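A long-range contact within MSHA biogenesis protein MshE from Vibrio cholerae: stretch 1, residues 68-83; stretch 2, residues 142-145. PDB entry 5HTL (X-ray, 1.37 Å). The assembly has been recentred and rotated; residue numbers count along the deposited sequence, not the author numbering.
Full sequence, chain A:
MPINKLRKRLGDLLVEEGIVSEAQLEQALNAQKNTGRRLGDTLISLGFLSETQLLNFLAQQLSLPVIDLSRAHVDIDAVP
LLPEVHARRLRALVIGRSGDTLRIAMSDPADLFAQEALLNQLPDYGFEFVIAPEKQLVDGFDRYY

Stretch 1 68-83: DLSRAHVDIDAVPLLP
Stretch 2 142-145: DRYY

The C-terminal four residues of MshE pack against an irregular segment, 68-83; residues that touch across the contact are at least 62 apart in sequence, and the contact buries 448 Å² summed over both sides. Stretch 1 is mostly loop: Ile76 to Ala78 have helical phi/psi without the regular bonds, a 3-10 segment spans Val79 to Leu81, and Pro83 (-60/149) is the N-cap of a following helix. In stretch 2, residues 142-144 belong to a helix that begins earlier in the chain. The register is set by Ile76 CA to Tyr144 CA, 6.5 Å, and Pro80 CA to Tyr145 CA, 7.4 Å. Asp142 (-70/-29, chi1 m) makes no contact with stretch 1.

Arg143 (-86/-40) has its CA-to-CB bond sideways, but chi1 t, chi2 t, chi3 83° and chi4 -120° bring the guanidinium back to the turn at Leu69 and Ser70. Leu69 O lies at the guanidinium edge, near its plane, 2.9 Å from Arg143 NH2; Ser70 CA is 4.2 Å from the same NH2. That turn is braced by Arg71 N to Asp68 O (3.0 Å) and by Ser70 OG donating to Asp68 OD1 (2.6 Å). Arg143 NH2 donates to Tyr144 OH (3.2 Å), tying neighbouring side chains together.

The CA-to-CB bond of Tyr144 (-103/-13, chi1 -63°, chi2 -62°) points toward stretch 1, and the residue has the largest covered area, 121 Å². The CA-to-CB bond of Val74 (-132/125, chi1 t) points toward stretch 2 and sets CG1 over one ring face, 4.0 Å from the Tyr144 ring centroid and 15° off the normal, a CH-pi contact; Val74 CG2 is 3.5 Å from Tyr144 OH. Ile76 (-62/-19, chi1 m, chi2 t) approaches the ring obliquely, CG1 to Tyr144 CE1 3.6 Å. Val79 CG1 is 3.8 Å from Tyr144 CB.

Tyr145, the last residue, has phi -105°, chi1 -71° and chi2 -76°; its CA-to-CB bond is sideways, but the ring end comes nearer. Val79 (-48/-52, chi1 t) serves both tyrosines: the CG1 that touches Tyr144 CB also lies over one face of the Tyr145 ring, 3.9 Å from its centroid and 22° off the normal. At the ring edge, Tyr145 OH donates to Leu82 O (2.6 Å; Leu82 -106/118, chi1 t, chi2 p), a direct hydrogen bond between the stretches. A water extends this polar end, donating to Val79 O and to Tyr145 OH, each 2.8 Å from its oxygen. The chain end thus combines apolar packing with a hydroxyl hydrogen-bonded to a backbone carbonyl.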

# COMPACT_ATOMS: atom_id res chain seq x y z
N ASP A 68 -7.69 12.80 -4.61
CA ASP A 68 -7.93 14.22 -4.75
C ASP A 68 -8.33 14.73 -3.38
O ASP A 68 -9.51 14.70 -3.01
CB ASP A 68 -9.04 14.49 -5.76
CG ASP A 68 -9.31 15.96 -5.95
OD1 ASP A 68 -8.71 16.80 -5.24
OD2 ASP A 68 -10.15 16.28 -6.82
N LEU A 69 -7.36 15.22 -2.62
CA LEU A 69 -7.60 15.60 -1.24
C LEU A 69 -8.50 16.85 -1.13
O LEU A 69 -9.09 17.10 -0.08
CB LEU A 69 -6.26 15.78 -0.54
CG LEU A 69 -6.25 16.03 0.96
CD1 LEU A 69 -7.07 14.98 1.71
CD2 LEU A 69 -4.81 16.06 1.45
N SER A 70 -8.63 17.60 -2.22
CA SER A 70 -9.51 18.78 -2.23
C SER A 70 -10.98 18.38 -2.19
O SER A 70 -11.86 19.19 -1.88
CB SER A 70 -9.24 19.64 -3.46
OG SER A 70 -9.84 19.09 -4.62
N ARG A 71 -11.26 17.12 -2.51
CA ARG A 71 -12.64 16.66 -2.58
C ARG A 71 -12.86 15.40 -1.78
O ARG A 71 -14.00 14.96 -1.61
CB ARG A 71 -13.02 16.38 -4.04
CG ARG A 71 -13.47 17.61 -4.78
CD ARG A 71 -13.89 17.27 -6.19
NE ARG A 71 -15.30 17.54 -6.44
CZ ARG A 71 -16.09 16.77 -7.17
NH1 ARG A 71 -15.60 15.67 -7.73
NH2 ARG A 71 -17.36 17.09 -7.35
N ALA A 72 -11.77 14.81 -1.30
CA ALA A 72 -11.87 13.51 -0.66
C ALA A 72 -12.57 13.57 0.69
O ALA A 72 -12.60 14.60 1.37
CB ALA A 72 -10.49 12.88 -0.51
N HIS A 73 -13.17 12.44 1.06
CA HIS A 73 -13.70 12.24 2.39
C HIS A 73 -12.55 12.32 3.38
O HIS A 73 -11.52 11.66 3.22
CB HIS A 73 -14.37 10.87 2.49
CG HIS A 73 -14.84 10.53 3.87
ND1 HIS A 73 -16.11 10.82 4.31
CD2 HIS A 73 -14.21 9.94 4.91
CE1 HIS A 73 -16.25 10.42 5.56
NE2 HIS A 73 -15.11 9.88 5.95
N VAL A 74 -12.71 13.16 4.39
CA VAL A 74 -11.75 13.24 5.47
C VAL A 74 -12.52 13.21 6.77
O VAL A 74 -13.45 13.99 6.97
CB VAL A 74 -10.93 14.54 5.40
CG1 VAL A 74 -10.05 14.67 6.62
CG2 VAL A 74 -10.09 14.56 4.13
N ASP A 75 -12.15 12.26 7.62
CA ASP A 75 -12.71 12.22 8.96
C ASP A 75 -12.03 13.32 9.78
O ASP A 75 -10.94 13.12 10.31
CB ASP A 75 -12.49 10.85 9.60
CG ASP A 75 -13.17 10.70 10.95
OD1 ASP A 75 -13.69 11.71 11.48
OD2 ASP A 75 -13.18 9.58 11.49
N ILE A 76 -12.70 14.46 9.87
CA ILE A 76 -12.13 15.65 10.51
C ILE A 76 -11.84 15.41 12.00
O ILE A 76 -11.03 16.12 12.61
CB ILE A 76 -13.03 16.90 10.25
CG1 ILE A 76 -13.21 17.10 8.74
CG2 ILE A 76 -12.43 18.16 10.85
CD1 ILE A 76 -13.99 18.35 8.36
N ASP A 77 -12.48 14.39 12.58
CA ASP A 77 -12.18 13.96 13.95
C ASP A 77 -10.93 13.11 14.07
O ASP A 77 -10.39 12.92 15.16
CB ASP A 77 -13.36 13.17 14.54
CG ASP A 77 -14.05 13.90 15.67
OD1 ASP A 77 -13.83 13.53 16.84
OD2 ASP A 77 -14.82 14.84 15.38
N ALA A 78 -10.46 12.57 12.95
CA ALA A 78 -9.30 11.71 12.97
C ALA A 78 -8.03 12.54 12.78
O ALA A 78 -6.95 12.17 13.25
CB ALA A 78 -9.40 10.65 11.88
N VAL A 79 -8.18 13.68 12.10
CA VAL A 79 -7.06 14.57 11.82
C VAL A 79 -6.19 14.88 13.05
O VAL A 79 -4.97 14.68 12.99
CB VAL A 79 -7.52 15.89 11.14
CG1 VAL A 79 -6.37 16.88 11.05
CG2 VAL A 79 -8.10 15.60 9.76
N PRO A 80 -6.80 15.32 14.18
CA PRO A 80 -5.99 15.70 15.35
C PRO A 80 -5.12 14.61 15.99
O PRO A 80 -4.31 14.96 16.85
CB PRO A 80 -7.04 16.17 16.37
CG PRO A 80 -8.34 15.68 15.86
CD PRO A 80 -8.22 15.67 14.38
N LEU A 81 -5.30 13.35 15.63
CA LEU A 81 -4.49 12.27 16.18
C LEU A 81 -3.00 12.49 15.93
O LEU A 81 -2.15 12.04 16.70
CB LEU A 81 -4.96 10.92 15.64
CG LEU A 81 -6.42 10.64 15.99
CD1 LEU A 81 -6.95 9.37 15.34
CD2 LEU A 81 -6.64 10.59 17.50
N LEU A 82 -2.69 13.17 14.84
CA LEU A 82 -1.33 13.61 14.58
C LEU A 82 -1.28 15.11 14.83
O LEU A 82 -1.98 15.88 14.18
CB LEU A 82 -0.96 13.31 13.13
CG LEU A 82 0.46 13.60 12.65
CD1 LEU A 82 1.44 12.75 13.41
CD2 LEU A 82 0.57 13.33 11.16
N PRO A 83 -0.47 15.55 15.81
CA PRO A 83 -0.42 16.99 16.07
C PRO A 83 0.05 17.77 14.83
O PRO A 83 0.84 17.25 14.04
CB PRO A 83 0.61 17.11 17.20
CG PRO A 83 0.59 15.76 17.86
CD PRO A 83 0.37 14.79 16.75
N ASP A 142 -4.26 23.64 6.52
CA ASP A 142 -4.86 24.95 6.79
C ASP A 142 -6.34 24.82 7.10
O ASP A 142 -6.92 25.61 7.85
CB ASP A 142 -4.64 25.88 5.60
CG ASP A 142 -3.17 26.18 5.35
OD1 ASP A 142 -2.38 26.08 6.31
OD2 ASP A 142 -2.82 26.53 4.21
N ARG A 143 -6.95 23.79 6.52
CA ARG A 143 -8.38 23.55 6.54
C ARG A 143 -8.82 22.77 7.78
O ARG A 143 -9.87 23.06 8.38
CB ARG A 143 -8.75 22.76 5.28
CG ARG A 143 -10.20 22.38 5.11
CD ARG A 143 -10.50 22.09 3.64
NE ARG A 143 -10.15 20.73 3.22
CZ ARG A 143 -9.28 20.43 2.27
NH1 ARG A 143 -8.64 21.38 1.61
NH2 ARG A 143 -9.04 19.16 1.96
N TYR A 144 -8.01 21.79 8.18
CA TYR A 144 -8.41 20.83 9.20
C TYR A 144 -7.81 21.06 10.58
O TYR A 144 -8.25 20.44 11.55
CB TYR A 144 -8.11 19.41 8.74
CG TYR A 144 -8.88 19.00 7.50
CD1 TYR A 144 -10.27 18.95 7.51
CD2 TYR A 144 -8.22 18.68 6.32
CE1 TYR A 144 -10.98 18.58 6.38
CE2 TYR A 144 -8.93 18.32 5.18
CZ TYR A 144 -10.31 18.27 5.22
OH TYR A 144 -11.01 17.90 4.09
N TYR A 145 -6.81 21.92 10.68
CA TYR A 145 -6.26 22.30 11.97
C TYR A 145 -6.72 23.70 12.34
O TYR A 145 -7.35 24.38 11.53
CB TYR A 145 -4.73 22.23 11.99
CG TYR A 145 -4.18 20.82 11.96
CD1 TYR A 145 -4.20 20.02 13.10
CD2 TYR A 145 -3.63 20.29 10.80
CE1 TYR A 145 -3.69 18.74 13.09
CE2 TYR A 145 -3.12 19.01 10.77
CZ TYR A 145 -3.15 18.24 11.91
OH TYR A 145 -2.64 16.97 11.87
O HOH W 1 -3.33 14.47 10.73